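Local coordinates for protein 5-oxopent-3-ene-1,2,5-tricarboxylate decarboxylase (Exiguobacterium antarcticum B7, PDB 6IYM) that belongs to the fumarylacetoacetate hydrolase family and binds a magnesium ion at a carboxylate-lined site beside its mixed beta sheet, at residues G125-I130 / F148-I153; R70-V75 / V236-T241; V156-L161 / D175-F180; L121-E126 / E204-G209. All coordinates share one frame; numbering follows the deposited sequence.

Interaction 1: residues G125-I130 / F148-I153. With MG (magnesium ion), chain C.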
loop_
_atom_site.group_PDB
_atom_site.type_symbol
_atom_site.label_atom_id
_atom_site.label_comp_id
_atom_site.label_asym_id
_atom_site.label_seq_id
_atom_site.Cartn_x
_atom_site.Cartn_y
_atom_site.Cartn_z
ATOM N N GLY A 125 14.756 9.660 9.566
ATOM C CA GLY A 125 15.192 10.298 8.312
ATOM C C GLY A 125 15.691 9.260 7.351
ATOM O O GLY A 125 16.417 8.345 7.810
ATOM N N GLU A 126 15.290 9.326 6.081
ATOM C CA GLU A 126 15.542 8.184 5.138
ATOM C C GLU A 126 15.749 8.643 3.688
ATOM O O GLU A 126 15.062 9.597 3.225
ATOM C CB GLU A 126 14.391 7.185 5.223
ATOM C CG GLU A 126 14.175 6.579 6.601
ATOM C CD GLU A 126 13.381 5.265 6.679
ATOM O OE1 GLU A 126 13.155 4.626 5.610
ATOM O OE2 GLU A 126 13.047 4.837 7.828
ATOM N N LEU A 127 16.663 7.969 2.987
ATOM C CA LEU A 127 16.835 8.096 1.522
ATOM C C LEU A 127 15.714 7.308 0.848
ATOM O O LEU A 127 15.527 6.135 1.191
ATOM C CB LEU A 127 18.198 7.538 1.121
ATOM C CG LEU A 127 18.457 7.443 -0.381
ATOM C CD1 LEU A 127 18.430 8.815 -1.018
ATOM C CD2 LEU A 127 19.792 6.749 -0.640
ATOM N N ALA A 128 14.992 7.950 -0.054
ATOM C CA ALA A 128 13.881 7.351 -0.806
ATOM C C ALA A 128 14.353 7.069 -2.225
ATOM O O ALA A 128 14.834 8.010 -2.858
ATOM C CB ALA A 128 12.715 8.293 -0.836
ATOM N N ILE A 129 14.216 5.825 -2.691
ATOM C CA ILE A 129 14.352 5.459 -4.138
ATOM C C ILE A 129 13.030 5.730 -4.872
ATOM O O ILE A 129 11.978 5.197 -4.447
ATOM C CB ILE A 129 14.747 3.980 -4.303
ATOM C CG1 ILE A 129 15.994 3.614 -3.498
ATOM C CG2 ILE A 129 14.895 3.635 -5.779
ATOM C CD1 ILE A 129 16.177 2.108 -3.333
ATOM N N ILE A 130 13.092 6.445 -5.990
ATOM C CA ILE A 130 11.938 6.702 -6.892
ATOM C C ILE A 130 12.055 5.821 -8.145
ATOM O O ILE A 130 12.957 6.046 -8.937
ATOM C CB ILE A 130 11.886 8.184 -7.260
ATOM C CG1 ILE A 130 11.950 9.078 -6.020
ATOM C CG2 ILE A 130 10.648 8.458 -8.091
ATOM C CD1 ILE A 130 10.704 9.024 -5.182
ATOM N N PHE A 148 14.302 6.240 -11.384
ATOM C CA PHE A 148 14.186 7.622 -11.909
ATOM C C PHE A 148 15.113 8.533 -11.090
ATOM O O PHE A 148 15.672 9.499 -11.632
ATOM C CB PHE A 148 12.746 8.115 -11.811
ATOM C CG PHE A 148 12.550 9.496 -12.361
ATOM C CD1 PHE A 148 12.507 9.709 -13.733
ATOM C CD2 PHE A 148 12.431 10.587 -11.507
ATOM C CE1 PHE A 148 12.326 10.984 -14.244
ATOM C CE2 PHE A 148 12.258 11.863 -12.024
ATOM C CZ PHE A 148 12.213 12.056 -13.387
ATOM N N GLY A 149 15.208 8.291 -9.777
ATOM C CA GLY A 149 15.954 9.195 -8.886
ATOM C C GLY A 149 15.700 8.934 -7.413
ATOM O O GLY A 149 15.342 7.805 -7.068
ATOM N N TYR A 150 15.952 9.950 -6.582
ATOM C CA TYR A 150 16.005 9.829 -5.107
ATOM C C TYR A 150 15.430 11.091 -4.461
ATOM O O TYR A 150 15.529 12.192 -5.044
ATOM C CB TYR A 150 17.436 9.594 -4.631
ATOM C CG TYR A 150 18.191 8.470 -5.285
ATOM C CD1 TYR A 150 18.936 8.683 -6.437
ATOM C CD2 TYR A 150 18.207 7.206 -4.725
ATOM C CE1 TYR A 150 19.653 7.653 -7.029
ATOM C CE2 TYR A 150 18.923 6.168 -5.303
ATOM C CZ TYR A 150 19.649 6.394 -6.461
ATOM O OH TYR A 150 20.347 5.360 -7.012
ATOM N N SER A 151 14.843 10.908 -3.276
ATOM C CA SER A 151 14.248 11.988 -2.447
ATOM C C SER A 151 14.393 11.617 -0.978
ATOM O O SER A 151 15.135 10.666 -0.650
ATOM C CB SER A 151 12.801 12.212 -2.862
ATOM O OG SER A 151 12.295 13.444 -2.381
ATOM N N ILE A 152 13.731 12.368 -0.112
ATOM C CA ILE A 152 13.773 12.147 1.353
ATOM C C ILE A 152 12.380 11.726 1.789
ATOM O O ILE A 152 11.420 12.252 1.257
ATOM C CB ILE A 152 14.255 13.401 2.094
ATOM C CG1 ILE A 152 15.425 14.058 1.358
ATOM C CG2 ILE A 152 14.581 13.063 3.537
ATOM C CD1 ILE A 152 15.933 15.346 1.983
ATOM N N ILE A 153 12.325 10.766 2.696
ATOM C CA ILE A 153 11.134 10.355 3.470
ATOM C C ILE A 153 11.484 10.520 4.947
ATOM O O ILE A 153 12.579 10.117 5.328
ATOM C CB ILE A 153 10.756 8.903 3.129
ATOM C CG1 ILE A 153 10.171 8.829 1.725
ATOM C CG2 ILE A 153 9.816 8.316 4.160
ATOM C CD1 ILE A 153 8.776 9.309 1.665
HETATM MG MG MG C . 11.921 3.468 8.704
#
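Glu126 through Ile130 pair with Ile153 back to Gly149 as neighbouring antiparallel strands in the buried mixed sheet of this fumarylacetoacetate hydrolase fold. Their axes come within 4.5 Å and their directions differ by 146°. Backbone hydrogen bonds fix the register. Ala128 N reaches Ser151 O at 2.8 Å, and Ser151 N returns to Ala128 O at 2.9 Å. The Glu126 and Ile153 pair is less even: the bond from Ile153 N to Glu126 O is nearly straight (169° at the hydrogen), whereas the bond from Glu126 N to Ile153 O is bent and weak. Toward Phe148 a classic beta bulge sets two residues against one, and Ile130 O accepts from both Phe148 N (2.8 Å) and Gly149 N (3.3 Å).

Apolar contacts lie on both faces. With its CG anti to the backbone N (chi1 173°), Leu127 brings CD1 to 3.8 Å from Tyr150 CB, on the face shared with Ile129 and Ile152. On the other face Ala128 CB packs 3.6 Å from Ile153 CG1. Strand 236-238 flanks 125-130 and strand 178-186 flanks 148-153, where Ser151 OG bonds to Val183 O.

Metal binding is the third element. Extended beyond CG, the Glu126 side chain splits its carboxylate: OE1 is held by Gly240 N, and OE2 binds the magnesium ion at 2.0 Å.

Interaction 2: residues R70-V75 / V236-T241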
loop_
_atom_site.group_PDB
_atom_site.type_symbol
_atom_site.label_atom_id
_atom_site.label_comp_id
_atom_site.label_asym_id
_atom_site.label_seq_id
_atom_site.Cartn_x
_atom_site.Cartn_y
_atom_site.Cartn_z
ATOM N N ARG A 70 0.769 3.864 -4.925
ATOM C CA ARG A 70 0.555 2.756 -3.969
ATOM C C ARG A 70 1.370 3.005 -2.693
ATOM O O ARG A 70 2.126 3.994 -2.663
ATOM C CB ARG A 70 0.793 1.432 -4.711
ATOM C CG ARG A 70 2.239 1.014 -4.890
ATOM C CD ARG A 70 2.250 -0.104 -5.922
ATOM N NE ARG A 70 3.544 -0.758 -6.068
ATOM C CZ ARG A 70 3.732 -2.057 -6.309
ATOM N NH1 ARG A 70 2.708 -2.890 -6.409
ATOM N NH2 ARG A 70 4.961 -2.521 -6.430
ATOM N N ASN A 71 1.213 2.165 -1.659
ATOM C CA ASN A 71 1.850 2.455 -0.355
ATOM C C ASN A 71 3.354 2.588 -0.585
ATOM O O ASN A 71 3.909 1.877 -1.444
ATOM C CB ASN A 71 1.624 1.399 0.711
ATOM C CG ASN A 71 0.179 1.231 1.126
ATOM O OD1 ASN A 71 -0.728 1.687 0.451
ATOM N ND2 ASN A 71 -0.033 0.518 2.215
ATOM N N VAL A 72 3.969 3.509 0.147
ATOM C CA VAL A 72 5.448 3.661 0.243
ATOM C C VAL A 72 6.013 2.361 0.852
ATOM O O VAL A 72 5.538 1.920 1.925
ATOM C CB VAL A 72 5.806 4.898 1.089
ATOM C CG1 VAL A 72 7.309 5.022 1.269
ATOM C CG2 VAL A 72 5.236 6.163 0.474
ATOM N N ILE A 73 6.940 1.723 0.151
ATOM C CA ILE A 73 7.584 0.463 0.626
ATOM C C ILE A 73 8.764 0.849 1.503
ATOM O O ILE A 73 9.577 1.645 1.011
ATOM C CB ILE A 73 8.017 -0.433 -0.544
ATOM C CG1 ILE A 73 6.829 -0.776 -1.450
ATOM C CG2 ILE A 73 8.725 -1.669 -0.015
ATOM C CD1 ILE A 73 7.204 -1.381 -2.804
ATOM N N CYS A 74 8.831 0.293 2.724
ATOM C CA CYS A 74 9.785 0.689 3.784
ATOM C C CYS A 74 10.624 -0.501 4.257
ATOM O O CYS A 74 10.062 -1.574 4.534
ATOM C CB CYS A 74 9.041 1.257 4.985
ATOM S SG CYS A 74 8.154 2.800 4.621
ATOM N N VAL A 75 11.930 -0.272 4.378
ATOM C CA VAL A 75 12.914 -1.243 4.909
ATOM C C VAL A 75 12.996 -1.049 6.420
ATOM O O VAL A 75 12.918 0.108 6.861
ATOM C CB VAL A 75 14.277 -1.071 4.213
ATOM C CG1 VAL A 75 15.324 -2.024 4.798
ATOM C CG2 VAL A 75 14.126 -1.295 2.714
ATOM N N VAL A 236 7.867 4.392 -4.386
ATOM C CA VAL A 236 8.786 5.076 -3.428
ATOM C C VAL A 236 9.294 4.020 -2.445
ATOM O O VAL A 236 8.486 3.438 -1.704
ATOM C CB VAL A 236 8.101 6.237 -2.682
ATOM C CG1 VAL A 236 9.060 6.974 -1.750
ATOM C CG2 VAL A 236 7.465 7.227 -3.636
ATOM N N ILE A 237 10.598 3.789 -2.407
ATOM C CA ILE A 237 11.173 2.812 -1.449
ATOM C C ILE A 237 11.989 3.591 -0.422
ATOM O O ILE A 237 13.024 4.220 -0.812
ATOM C CB ILE A 237 11.977 1.737 -2.205
ATOM C CG1 ILE A 237 11.147 1.149 -3.343
ATOM C CG2 ILE A 237 12.452 0.654 -1.242
ATOM C CD1 ILE A 237 11.877 0.162 -4.208
ATOM N N ALA A 238 11.581 3.516 0.842
ATOM C CA ALA A 238 12.282 4.155 1.969
ATOM C C ALA A 238 13.349 3.171 2.472
ATOM O O ALA A 238 12.963 2.093 2.870
ATOM C CB ALA A 238 11.294 4.532 3.024
ATOM N N THR A 239 14.644 3.542 2.458
ATOM C CA THR A 239 15.775 2.579 2.524
ATOM C C THR A 239 16.321 2.432 3.942
ATOM O O THR A 239 17.414 1.844 4.075
ATOM C CB THR A 239 16.877 2.929 1.519
ATOM O OG1 THR A 239 17.341 4.242 1.802
ATOM C CG2 THR A 239 16.391 2.882 0.084
ATOM N N GLY A 240 15.555 2.861 4.947
ATOM C CA GLY A 240 15.894 2.751 6.381
ATOM C C GLY A 240 16.544 4.031 6.893
ATOM O O GLY A 240 16.776 4.947 6.089
ATOM N N THR A 241 16.903 4.061 8.170
ATOM C CA THR A 241 17.269 5.267 8.927
ATOM C C THR A 241 18.557 5.028 9.692
ATOM O O THR A 241 18.784 3.930 10.186
ATOM C CB THR A 241 16.094 5.643 9.827
ATOM O OG1 THR A 241 16.294 7.030 10.102
ATOM C CG2 THR A 241 15.988 4.798 11.082
#
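Val236, Ile237 and Ala238 run beside Val72 to Val75 as a parallel strand pair in the mixed sheet, the directions only 21° apart although some 160 residues of chain separate them. At Val236 the contact begins with two valines. Val72 has CG1 anti to its backbone N (chi1 177°), which places that methyl 4.0 Å from Val236 CG1. Just before Val72 the chain meets the dimer partner, Asn71 OD1 bonding to Asn71 N of the second subunit. Val236 O meanwhile accepts from Ile73 N at 3.0 Å, the first of three backbone bonds that step along the pair.

Ile237 faces the same way as Ile73, and Ile221 of helix 218-225 packs on it. Ile237 CA lies 3.2 Å from Ile73 O, a CA-H...O contact beside the shorter conventional bond to that same oxygen from Ala238 N, at 2.7 Å. Ala238 puts CB on the opposite face, 3.9 Å from Cys74 SG, where Glu126 also packs against it. Ala238 O then takes Val75 N at 3.0 Å, completing the ladder.

Beyond Ala238 the chain leaves the strand. Thr239 CB points away from strand 72-75, and Thr239 OG1 bonds to Leu127 O on the strand that flanks the other edge of 236-238. Gly240 follows with a positive phi of 95°, and the last touch across the pair is Gly240 CA, 4.0 Å from Val75 O.

Interaction 3: residues V156-L161 / D175-F180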
loop_
_atom_site.group_PDB
_atom_site.type_symbol
_atom_site.label_atom_id
_atom_site.label_comp_id
_atom_site.label_asym_id
_atom_site.label_seq_id
_atom_site.Cartn_x
_atom_site.Cartn_y
_atom_site.Cartn_z
ATOM N N VAL A 156 7.797 8.820 9.912
ATOM C CA VAL A 156 7.252 9.174 11.257
ATOM C C VAL A 156 6.511 7.930 11.782
ATOM O O VAL A 156 5.832 7.258 10.979
ATOM C CB VAL A 156 6.347 10.423 11.220
ATOM C CG1 VAL A 156 5.719 10.693 12.584
ATOM C CG2 VAL A 156 7.060 11.656 10.703
ATOM N N THR A 157 6.660 7.624 13.074
ATOM C CA THR A 157 6.274 6.343 13.693
ATOM C C THR A 157 5.712 6.573 15.104
ATOM O O THR A 157 6.330 7.326 15.879
ATOM C CB THR A 157 7.484 5.404 13.787
ATOM O OG1 THR A 157 8.106 5.184 12.522
ATOM C CG2 THR A 157 7.119 4.073 14.409
ATOM N N ALA A 158 4.613 5.889 15.435
ATOM C CA ALA A 158 4.059 5.768 16.797
ATOM C C ALA A 158 4.612 4.475 17.384
ATOM O O ALA A 158 4.083 3.409 17.070
ATOM C CB ALA A 158 2.545 5.750 16.745
ATOM N N ARG A 159 5.648 4.564 18.203
ATOM C CA ARG A 159 6.366 3.382 18.756
ATOM C C ARG A 159 5.407 2.487 19.567
ATOM O O ARG A 159 5.622 1.246 19.569
ATOM C CB ARG A 159 7.562 3.845 19.588
ATOM C CG ARG A 159 8.583 4.654 18.803
ATOM C CD ARG A 159 9.239 3.820 17.728
ATOM N NE ARG A 159 10.234 4.570 16.973
ATOM C CZ ARG A 159 10.851 4.133 15.868
ATOM N NH1 ARG A 159 10.576 2.936 15.375
ATOM N NH2 ARG A 159 11.746 4.896 15.259
ATOM N N ASP A 160 4.371 3.055 20.186
ATOM C CA ASP A 160 3.410 2.301 21.036
ATOM C C ASP A 160 2.399 1.576 20.118
ATOM O O ASP A 160 2.081 0.405 20.395
ATOM C CB ASP A 160 2.806 3.199 22.135
ATOM C CG ASP A 160 2.351 4.567 21.660
ATOM O OD1 ASP A 160 2.420 4.830 20.423
ATOM O OD2 ASP A 160 1.877 5.346 22.504
ATOM N N LEU A 161 1.975 2.195 19.017
ATOM C CA LEU A 161 1.038 1.577 18.041
ATOM C C LEU A 161 1.744 0.420 17.312
ATOM O O LEU A 161 1.060 -0.591 16.942
ATOM C CB LEU A 161 0.539 2.656 17.075
ATOM C CG LEU A 161 -0.602 3.525 17.586
ATOM C CD1 LEU A 161 -0.317 4.055 18.968
ATOM C CD2 LEU A 161 -0.873 4.668 16.631
ATOM N N ASP A 175 -2.508 9.911 9.460
ATOM C CA ASP A 175 -2.405 11.119 8.613
ATOM C C ASP A 175 -1.237 11.987 9.152
ATOM O O ASP A 175 -1.168 12.216 10.363
ATOM C CB ASP A 175 -3.732 11.883 8.537
ATOM C CG ASP A 175 -4.901 11.097 7.917
ATOM O OD1 ASP A 175 -4.696 9.959 7.412
ATOM O OD2 ASP A 175 -6.021 11.603 7.971
ATOM N N GLY A 176 -0.342 12.443 8.276
ATOM C CA GLY A 176 0.791 13.318 8.621
ATOM C C GLY A 176 2.097 12.557 8.754
ATOM O O GLY A 176 3.145 13.225 8.754
ATOM N N PHE A 177 2.071 11.218 8.805
ATOM C CA PHE A 177 3.248 10.405 9.209
ATOM C C PHE A 177 4.230 10.151 8.050
ATOM O O PHE A 177 5.141 9.300 8.241
ATOM C CB PHE A 177 2.801 9.090 9.834
ATOM C CG PHE A 177 2.432 9.169 11.293
ATOM C CD1 PHE A 177 1.976 10.341 11.860
ATOM C CD2 PHE A 177 2.495 8.036 12.078
ATOM C CE1 PHE A 177 1.632 10.391 13.207
ATOM C CE2 PHE A 177 2.153 8.079 13.423
ATOM C CZ PHE A 177 1.724 9.265 13.986
ATOM N N CYS A 178 4.103 10.807 6.888
ATOM C CA CYS A 178 5.075 10.582 5.785
ATOM C C CYS A 178 5.417 11.872 5.042
ATOM O O CYS A 178 5.104 12.024 3.859
ATOM C CB CYS A 178 4.570 9.490 4.842
ATOM S SG CYS A 178 5.905 8.765 3.861
ATOM N N PRO A 179 6.176 12.804 5.668
ATOM C CA PRO A 179 6.876 13.851 4.940
ATOM C C PRO A 179 7.663 13.258 3.782
ATOM O O PRO A 179 8.333 12.249 3.978
ATOM C CB PRO A 179 7.880 14.408 5.955
ATOM C CG PRO A 179 7.144 14.229 7.264
ATOM C CD PRO A 179 6.421 12.907 7.113
ATOM N N PHE A 180 7.568 13.904 2.628
ATOM C CA PHE A 180 8.151 13.435 1.360
ATOM C C PHE A 180 8.582 14.655 0.562
ATOM O O PHE A 180 7.739 15.482 0.265
ATOM C CB PHE A 180 7.117 12.563 0.649
ATOM C CG PHE A 180 7.473 12.121 -0.748
ATOM C CD1 PHE A 180 8.722 11.610 -1.030
ATOM C CD2 PHE A 180 6.491 12.031 -1.732
ATOM C CE1 PHE A 180 9.015 11.151 -2.305
ATOM C CE2 PHE A 180 6.776 11.533 -2.997
ATOM C CZ PHE A 180 8.048 11.135 -3.296
#
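Val156 and Phe177 make a buried, mainly apolar contact where the end of strand 147-158 meets the loop that leads into strand 178-186. The main evidence is a CH-pi contact. Val156 CG1 stands over one face of the Phe177 ring, 3.9 Å from the ring centroid and 17° off its normal. CG1 is anti to the backbone N of Val156 (chi1 176°), and the two side chains cross at about a right angle. The other methyl, Val156 CG2, lies 3.9 Å from Pro179 CD; the two methyls thus go to different partners, one to a phenyl ring and one to a proline ring. Further along the ring, Phe177 CE2 reaches Ala158 CB at 4.1 Å, and Phe177 CD2 lies 3.6 Å from Val156 O.

Polar support across the pair is slight. Val156 N to Phe177 O, at 3.2 Å, is a weak, bent hydrogen bond; Phe177 O has a second partner in Lys99 NZ.

Leu121 packs on both Val156 and Phe177, and Ile111 covers Val156 and Pro179. Asp175 instead looks to the dimer interface, with a salt bridge to Arg136 of the second subunit. The geometry is that of a small apolar cluster closing the connection between two neighbouring antiparallel strands, the first of which carries Asp155, a magnesium ligand, immediately before Val156.

Interaction 4: residues L121-E126 / E204-G209. Unlike the reference sequence in segment 204-209: Glu204 (reference Gln). With MG (magnesium ion), chain C.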
loop_
_atom_site.group_PDB
_atom_site.type_symbol
_atom_site.label_atom_id
_atom_site.label_comp_id
_atom_site.label_asym_id
_atom_site.label_seq_id
_atom_site.Cartn_x
_atom_site.Cartn_y
_atom_site.Cartn_z
ATOM N N LEU A 121 5.536 9.229 19.765
ATOM C CA LEU A 121 5.753 9.691 18.376
ATOM C C LEU A 121 7.255 9.893 18.123
ATOM O O LEU A 121 7.924 10.540 18.979
ATOM C CB LEU A 121 5.006 10.992 18.171
ATOM C CG LEU A 121 5.043 11.496 16.735
ATOM C CD1 LEU A 121 4.386 10.485 15.810
ATOM C CD2 LEU A 121 4.363 12.842 16.651
ATOM N N ASP A 122 7.772 9.367 17.008
ATOM C CA ASP A 122 9.229 9.336 16.725
ATOM C C ASP A 122 9.464 9.673 15.263
ATOM O O ASP A 122 8.494 9.535 14.485
ATOM C CB ASP A 122 9.838 7.979 17.092
ATOM C CG ASP A 122 11.322 7.999 17.439
ATOM O OD1 ASP A 122 11.940 9.084 17.349
ATOM O OD2 ASP A 122 11.874 6.906 17.711
ATOM N N TYR A 123 10.702 10.101 14.950
ATOM C CA TYR A 123 11.208 10.450 13.606
ATOM C C TYR A 123 12.069 9.292 13.058
ATOM O O TYR A 123 12.632 8.459 13.822
ATOM C CB TYR A 123 12.020 11.751 13.646
ATOM C CG TYR A 123 13.116 11.728 14.684
ATOM C CD1 TYR A 123 14.374 11.238 14.402
ATOM C CD2 TYR A 123 12.857 12.103 15.990
ATOM C CE1 TYR A 123 15.360 11.175 15.375
ATOM C CE2 TYR A 123 13.826 12.036 16.980
ATOM C CZ TYR A 123 15.082 11.553 16.675
ATOM O OH TYR A 123 16.022 11.450 17.666
ATOM N N GLU A 124 12.240 9.269 11.740
ATOM C CA GLU A 124 13.252 8.421 11.040
ATOM C C GLU A 124 13.564 9.089 9.701
ATOM O O GLU A 124 12.695 9.077 8.823
ATOM C CB GLU A 124 12.753 6.998 10.758
ATOM C CG GLU A 124 12.567 6.122 11.985
ATOM C CD GLU A 124 12.325 4.630 11.731
ATOM O OE1 GLU A 124 12.228 3.896 12.720
ATOM O OE2 GLU A 124 12.172 4.218 10.556
ATOM N N GLY A 125 14.756 9.660 9.566
ATOM C CA GLY A 125 15.192 10.298 8.312
ATOM C C GLY A 125 15.691 9.260 7.351
ATOM O O GLY A 125 16.417 8.345 7.810
ATOM N N GLU A 126 15.290 9.326 6.081
ATOM C CA GLU A 126 15.542 8.184 5.138
ATOM C C GLU A 126 15.749 8.643 3.688
ATOM O O GLU A 126 15.062 9.597 3.225
ATOM C CB GLU A 126 14.391 7.185 5.223
ATOM C CG GLU A 126 14.175 6.579 6.601
ATOM C CD GLU A 126 13.381 5.265 6.679
ATOM O OE1 GLU A 126 13.155 4.626 5.610
ATOM O OE2 GLU A 126 13.047 4.837 7.828
ATOM N N GLU A 204 18.828 20.436 17.372
ATOM C CA GLU A 204 19.799 19.459 17.938
ATOM C C GLU A 204 20.033 18.311 16.934
ATOM O O GLU A 204 19.064 17.629 16.556
ATOM C CB GLU A 204 19.327 18.882 19.267
ATOM C CG GLU A 204 20.330 17.914 19.875
ATOM C CD GLU A 204 19.944 17.230 21.181
ATOM O OE1 GLU A 204 18.767 16.818 21.321
ATOM O OE2 GLU A 204 20.846 17.081 22.055
ATOM N N LEU A 205 21.287 18.054 16.559
ATOM C CA LEU A 205 21.656 16.881 15.705
ATOM C C LEU A 205 21.271 15.574 16.403
ATOM O O LEU A 205 21.734 15.360 17.551
ATOM C CB LEU A 205 23.149 16.917 15.385
ATOM C CG LEU A 205 23.594 15.881 14.351
ATOM C CD1 LEU A 205 22.867 16.096 13.031
ATOM C CD2 LEU A 205 25.089 15.939 14.154
ATOM N N ARG A 206 20.405 14.760 15.777
ATOM C CA ARG A 206 19.919 13.490 16.383
ATOM C C ARG A 206 20.438 12.317 15.576
ATOM O O ARG A 206 20.785 11.337 16.201
ATOM C CB ARG A 206 18.385 13.374 16.432
ATOM C CG ARG A 206 17.705 14.378 17.353
ATOM C CD ARG A 206 18.054 14.161 18.815
ATOM N NE ARG A 206 17.210 14.973 19.687
ATOM C CZ ARG A 206 15.917 14.746 19.948
ATOM N NH1 ARG A 206 15.284 13.708 19.426
ATOM N NH2 ARG A 206 15.255 15.564 20.748
ATOM N N GLN A 207 20.392 12.407 14.241
ATOM C CA GLN A 207 20.805 11.322 13.324
ATOM C C GLN A 207 21.849 11.905 12.387
ATOM O O GLN A 207 21.588 12.998 11.872
ATOM C CB GLN A 207 19.654 10.812 12.433
ATOM C CG GLN A 207 18.530 10.139 13.173
ATOM C CD GLN A 207 17.526 9.521 12.232
ATOM O OE1 GLN A 207 16.689 10.214 11.666
ATOM N NE2 GLN A 207 17.669 8.229 11.983
ATOM N N SER A 208 22.925 11.167 12.130
ATOM C CA SER A 208 24.019 11.592 11.230
ATOM C C SER A 208 24.827 10.369 10.739
ATOM O O SER A 208 25.861 10.035 11.362
ATOM C CB SER A 208 24.880 12.575 11.957
ATOM O OG SER A 208 25.732 13.237 11.041
ATOM N N GLY A 209 24.406 9.739 9.642
ATOM C CA GLY A 209 24.969 8.459 9.161
ATOM C C GLY A 209 25.110 8.520 7.667
ATOM O O GLY A 209 24.213 9.121 7.017
HETATM MG MG MG C . 11.921 3.468 8.704
#
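Tyr123 holds CG between its backbone N and carbonyl carbon (chi1 53°), sending the ring across to strand 204-210, while Arg206, bent at chi2 (-66°), folds back to meet it. The Arg206 side chain thereby wraps the phenol tip: CB comes to 3.3 Å from Tyr123 OH, and NH1 donates to that oxygen at 3.0 Å, with the hydroxyl lying in the guanidinium plane. Ring and guanidinium planes are 52° apart, so this is a hydrogen bond at the guanidinium edge, without stacking. Tyr123 OH also bonds to Gly244 O. On the other side of the guanidinium, NE forms a salt bridge at 2.9 Å with OE1 of Glu204, where the reference sequence has Gln.

Gln207, its chain extended beyond CG, runs antiparallel alongside the tyrosine, with CG at the ring edge. Its OE1 receives Gly125 N at 2.9 Å, in the amide plane and on a lone pair, while NE2 goes to Thr241 OG1. A classic beta bulge, in which Arg206 and Gln207 both face Thr199, lets these consecutive residues point at the same partner segment.

Gly125 sits between two metal ligands. Glu124 OE2 binds the magnesium ion at 2.0 Å, with Glu126 and Asp155 the other protein ligands, and Glu124 OE1 has a salt bridge to Arg159. The bond to Gly125 N is consistent with a second-shell role, Gln207 positioning the backbone between Glu124 and Glu126 from strand 204-210, in a separate sheet.

All four contacts are buried, but interaction 1 lies deepest, about 4 Å from the centre of the chain, against about 13 Å for interactions 3 and 4; of the segments only 204-209 includes exposed residues, which take no part in the contact. Interactions 1 and 2 are backbone ladders in one sheet, antiparallel and parallel, meeting where strand 121-131 borders 236-238. Interaction 3 exchanges the ladder for apolar packing, and interaction 4 for side-chain hydrogen bonds that bridge two sheets. Interactions 1 and 4 share Gly125 and Glu126 and touch the same magnesium ion. The segments of interactions 2 and 3 also send residues to the surroundings of the metal site, Thr241 to Gly125 O and Arg159 to Glu124.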